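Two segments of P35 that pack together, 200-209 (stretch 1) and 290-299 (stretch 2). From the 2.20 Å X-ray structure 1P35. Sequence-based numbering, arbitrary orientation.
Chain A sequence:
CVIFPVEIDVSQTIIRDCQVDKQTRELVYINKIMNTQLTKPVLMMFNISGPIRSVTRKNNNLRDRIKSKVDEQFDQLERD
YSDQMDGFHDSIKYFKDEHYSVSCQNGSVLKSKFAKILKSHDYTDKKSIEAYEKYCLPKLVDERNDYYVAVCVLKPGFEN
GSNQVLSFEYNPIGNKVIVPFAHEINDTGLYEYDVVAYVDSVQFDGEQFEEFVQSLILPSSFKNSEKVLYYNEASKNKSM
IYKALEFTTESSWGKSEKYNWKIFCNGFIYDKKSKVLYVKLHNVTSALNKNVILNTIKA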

# COMPACT_ATOMS: atom_id res chain seq x y z
N ASP A 200 -7.96 -19.00 10.25
CA ASP A 200 -8.36 -18.90 11.66
C ASP A 200 -9.35 -19.96 12.08
O ASP A 200 -9.81 -20.73 11.25
CB ASP A 200 -8.91 -17.50 11.99
CG ASP A 200 -10.29 -17.18 11.37
OD1 ASP A 200 -11.11 -18.08 11.17
OD2 ASP A 200 -10.55 -15.97 11.14
N SER A 201 -9.61 -20.02 13.38
CA SER A 201 -10.50 -20.99 14.00
C SER A 201 -10.09 -22.40 13.66
O SER A 201 -10.94 -23.24 13.34
CB SER A 201 -11.95 -20.75 13.57
OG SER A 201 -12.25 -19.36 13.60
N VAL A 202 -8.78 -22.67 13.75
CA VAL A 202 -8.25 -24.00 13.45
C VAL A 202 -7.41 -24.61 14.52
O VAL A 202 -6.76 -23.93 15.26
CB VAL A 202 -7.43 -24.04 12.11
CG1 VAL A 202 -8.41 -23.96 10.96
CG2 VAL A 202 -6.40 -22.84 12.03
N GLN A 203 -7.48 -25.92 14.63
CA GLN A 203 -6.70 -26.66 15.60
C GLN A 203 -5.28 -26.90 15.09
O GLN A 203 -5.04 -27.04 13.89
CB GLN A 203 -7.37 -28.01 15.88
CG GLN A 203 -8.67 -27.95 16.67
CD GLN A 203 -9.29 -29.33 16.83
OE1 GLN A 203 -8.60 -30.29 17.19
NE2 GLN A 203 -10.59 -29.43 16.56
N PHE A 204 -4.35 -26.98 16.02
CA PHE A 204 -2.96 -27.25 15.70
C PHE A 204 -2.77 -28.70 15.30
O PHE A 204 -3.40 -29.60 15.87
CB PHE A 204 -2.11 -26.97 16.94
CG PHE A 204 -0.65 -27.02 16.69
CD1 PHE A 204 -0.04 -26.11 15.82
CD2 PHE A 204 0.15 -27.96 17.36
CE1 PHE A 204 1.32 -26.11 15.62
CE2 PHE A 204 1.53 -27.97 17.16
CZ PHE A 204 2.12 -27.04 16.29
N ASP A 205 -1.91 -28.93 14.31
CA ASP A 205 -1.59 -30.30 13.91
C ASP A 205 -0.06 -30.34 13.73
O ASP A 205 0.49 -30.21 12.62
CB ASP A 205 -2.31 -30.71 12.62
CG ASP A 205 -2.14 -32.21 12.29
OD1 ASP A 205 -1.15 -32.84 12.73
OD2 ASP A 205 -2.99 -32.76 11.57
N GLY A 206 0.62 -30.48 14.87
CA GLY A 206 2.07 -30.50 14.88
C GLY A 206 2.65 -31.53 13.94
O GLY A 206 3.56 -31.26 13.16
N GLU A 207 2.11 -32.73 13.95
CA GLU A 207 2.67 -33.72 13.08
C GLU A 207 2.53 -33.42 11.57
O GLU A 207 3.44 -33.71 10.80
CB GLU A 207 2.01 -35.06 13.43
CG GLU A 207 2.27 -36.22 12.49
CD GLU A 207 1.57 -37.51 12.98
OE1 GLU A 207 1.21 -37.60 14.18
OE2 GLU A 207 1.40 -38.44 12.16
N GLN A 208 1.38 -32.90 11.15
CA GLN A 208 1.17 -32.62 9.73
C GLN A 208 2.11 -31.49 9.32
O GLN A 208 2.62 -31.48 8.22
CB GLN A 208 -0.29 -32.20 9.43
CG GLN A 208 -0.65 -32.11 7.93
CD GLN A 208 -2.13 -31.69 7.69
OE1 GLN A 208 -2.52 -31.35 6.57
NE2 GLN A 208 -2.94 -31.75 8.75
N PHE A 209 2.31 -30.55 10.24
CA PHE A 209 3.15 -29.42 9.94
C PHE A 209 4.65 -29.87 9.87
O PHE A 209 5.40 -29.41 8.99
CB PHE A 209 2.93 -28.27 10.97
CG PHE A 209 1.51 -27.68 10.98
CD1 PHE A 209 0.67 -27.84 9.88
CD2 PHE A 209 1.00 -27.01 12.12
CE1 PHE A 209 -0.70 -27.36 9.89
CE2 PHE A 209 -0.36 -26.54 12.15
CZ PHE A 209 -1.19 -26.72 11.03
N LYS A 290 1.00 -31.55 -1.59
CA LYS A 290 -0.28 -31.81 -0.96
C LYS A 290 -0.98 -30.61 -0.26
O LYS A 290 -0.37 -29.56 -0.01
CB LYS A 290 -0.11 -32.98 0.04
CG LYS A 290 0.95 -32.77 1.09
CD LYS A 290 0.99 -33.90 2.16
CE LYS A 290 -0.20 -33.89 3.12
NZ LYS A 290 -0.07 -34.93 4.19
N ASN A 291 -2.29 -30.76 0.02
CA ASN A 291 -3.01 -29.71 0.74
C ASN A 291 -2.78 -29.94 2.25
O ASN A 291 -2.29 -30.97 2.68
CB ASN A 291 -4.53 -29.81 0.43
CG ASN A 291 -4.82 -29.63 -1.06
OD1 ASN A 291 -4.18 -28.80 -1.71
ND2 ASN A 291 -5.79 -30.38 -1.59
N VAL A 292 -3.12 -28.95 3.05
CA VAL A 292 -3.01 -29.07 4.50
C VAL A 292 -4.48 -29.18 4.88
O VAL A 292 -5.30 -28.39 4.41
CB VAL A 292 -2.37 -27.81 5.10
CG1 VAL A 292 -2.68 -27.70 6.57
CG2 VAL A 292 -0.86 -27.85 4.87
N ILE A 293 -4.84 -30.18 5.68
CA ILE A 293 -6.24 -30.39 6.05
C ILE A 293 -6.32 -30.33 7.57
O ILE A 293 -5.60 -31.08 8.26
CB ILE A 293 -6.73 -31.75 5.40
CG1 ILE A 293 -6.54 -31.63 3.86
CG2 ILE A 293 -8.22 -32.03 5.71
CD1 ILE A 293 -7.05 -32.77 2.97
N LEU A 294 -7.13 -29.40 8.10
CA LEU A 294 -7.25 -29.24 9.57
C LEU A 294 -8.67 -29.36 10.09
O LEU A 294 -9.63 -29.34 9.31
CB LEU A 294 -6.70 -27.87 10.00
CG LEU A 294 -5.25 -27.72 9.54
CD1 LEU A 294 -4.88 -26.27 9.46
CD2 LEU A 294 -4.30 -28.57 10.45
N ASN A 295 -8.80 -29.45 11.41
CA ASN A 295 -10.10 -29.46 12.08
C ASN A 295 -10.35 -28.03 12.54
O ASN A 295 -9.42 -27.33 12.97
CB ASN A 295 -10.10 -30.39 13.32
CG ASN A 295 -10.01 -31.87 12.94
OD1 ASN A 295 -10.79 -32.36 12.13
ND2 ASN A 295 -9.05 -32.58 13.53
N THR A 296 -11.60 -27.58 12.40
CA THR A 296 -11.99 -26.24 12.81
C THR A 296 -12.29 -26.31 14.31
O THR A 296 -12.34 -27.40 14.89
CB THR A 296 -13.28 -25.79 12.05
OG1 THR A 296 -14.32 -26.75 12.24
CG2 THR A 296 -13.02 -25.75 10.59
N ILE A 297 -12.46 -25.16 14.95
CA ILE A 297 -12.81 -25.14 16.37
C ILE A 297 -14.31 -25.55 16.43
O ILE A 297 -15.10 -25.12 15.57
CB ILE A 297 -12.62 -23.72 16.95
CG1 ILE A 297 -11.16 -23.29 16.78
CG2 ILE A 297 -13.00 -23.70 18.42
CD1 ILE A 297 -10.14 -24.24 17.38
N LYS A 298 -14.71 -26.36 17.42
CA LYS A 298 -16.10 -26.86 17.51
C LYS A 298 -17.29 -25.99 18.02
O LYS A 298 -18.36 -25.96 17.38
CB LYS A 298 -16.14 -28.19 18.29
CG LYS A 298 -15.36 -29.39 17.71
CD LYS A 298 -13.84 -29.25 17.90
CE LYS A 298 -13.09 -30.51 17.48
NZ LYS A 298 -13.22 -30.85 16.02
N ALA A 299 -17.14 -25.31 19.17
CA ALA A 299 -18.26 -24.53 19.72
C ALA A 299 -18.50 -23.20 19.02
O ALA A 299 -19.57 -22.98 18.43
CB ALA A 299 -18.06 -24.31 21.25
O HOH W 1 -6.50 -29.50 12.93
O HOH W 2 1.84 -32.55 5.78

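Backbone pairing joins the two stretches at one end, a glutamine side chain joins them at the other, and apolar side chains centred on Leu294 pack alongside; the contact buries 635 Å², both sides summed. Val202 and Thr296 form a single beta bridge, their CA atoms 4.4 Å apart. It is made by the residues flanking Val202: Ile297 N donates to Ser201 O (2.9 Å), and Gln203 N donates to Asn295 O (2.9 Å) almost in line, at 174°. So close an approach also brings Thr296 CA to 3.2 Å from Ser201 O, a CA-H...O contact. The CA-to-CB bonds of Val202 and Thr296 point away overall, though each CB still touches the other stretch. Beyond the bridge, a water extends the pairing, accepting from Asn295 N (2.8 Å) and donating to Gln203 O (3.0 Å).

Gln208, on the first turn of the helix, reaches strand 292-295 with chi1 and chi2 both t. Its amide treats Ile293 as a backbone partner would: OE1 accepts from Ile293 N (2.7 Å) and NE2 donates to Ile293 O (2.8 Å), so one side chain pairs with both the backbone N and the backbone O of Ile293. Asp205, the N-cap, steadies this arm, its OD1 accepting from Gln208 N (3.0 Å) and its OD2 from Gln208 NE2 (3.0 Å). The CA-to-CB bond of Gln203 is also directed toward stretch 2, where its NE2 donates to Thr296 O (3.2 Å), although crowding near Lys298 makes the position of that amide less sure.

The CA-to-CB bond of buried Leu294 is directed toward stretch 1, and its side chain supplies the apolar centre. Its CD2 lies 3.7 Å from Phe209 CZ and 3.6 Å from Asp205 CB, while its CD1 lies 4.3 Å from Val202 CB. Val292 CG1 meets the edge of the Phe209 ring, 3.9 Å from CE1. These hydrocarbon groups need no polar partners.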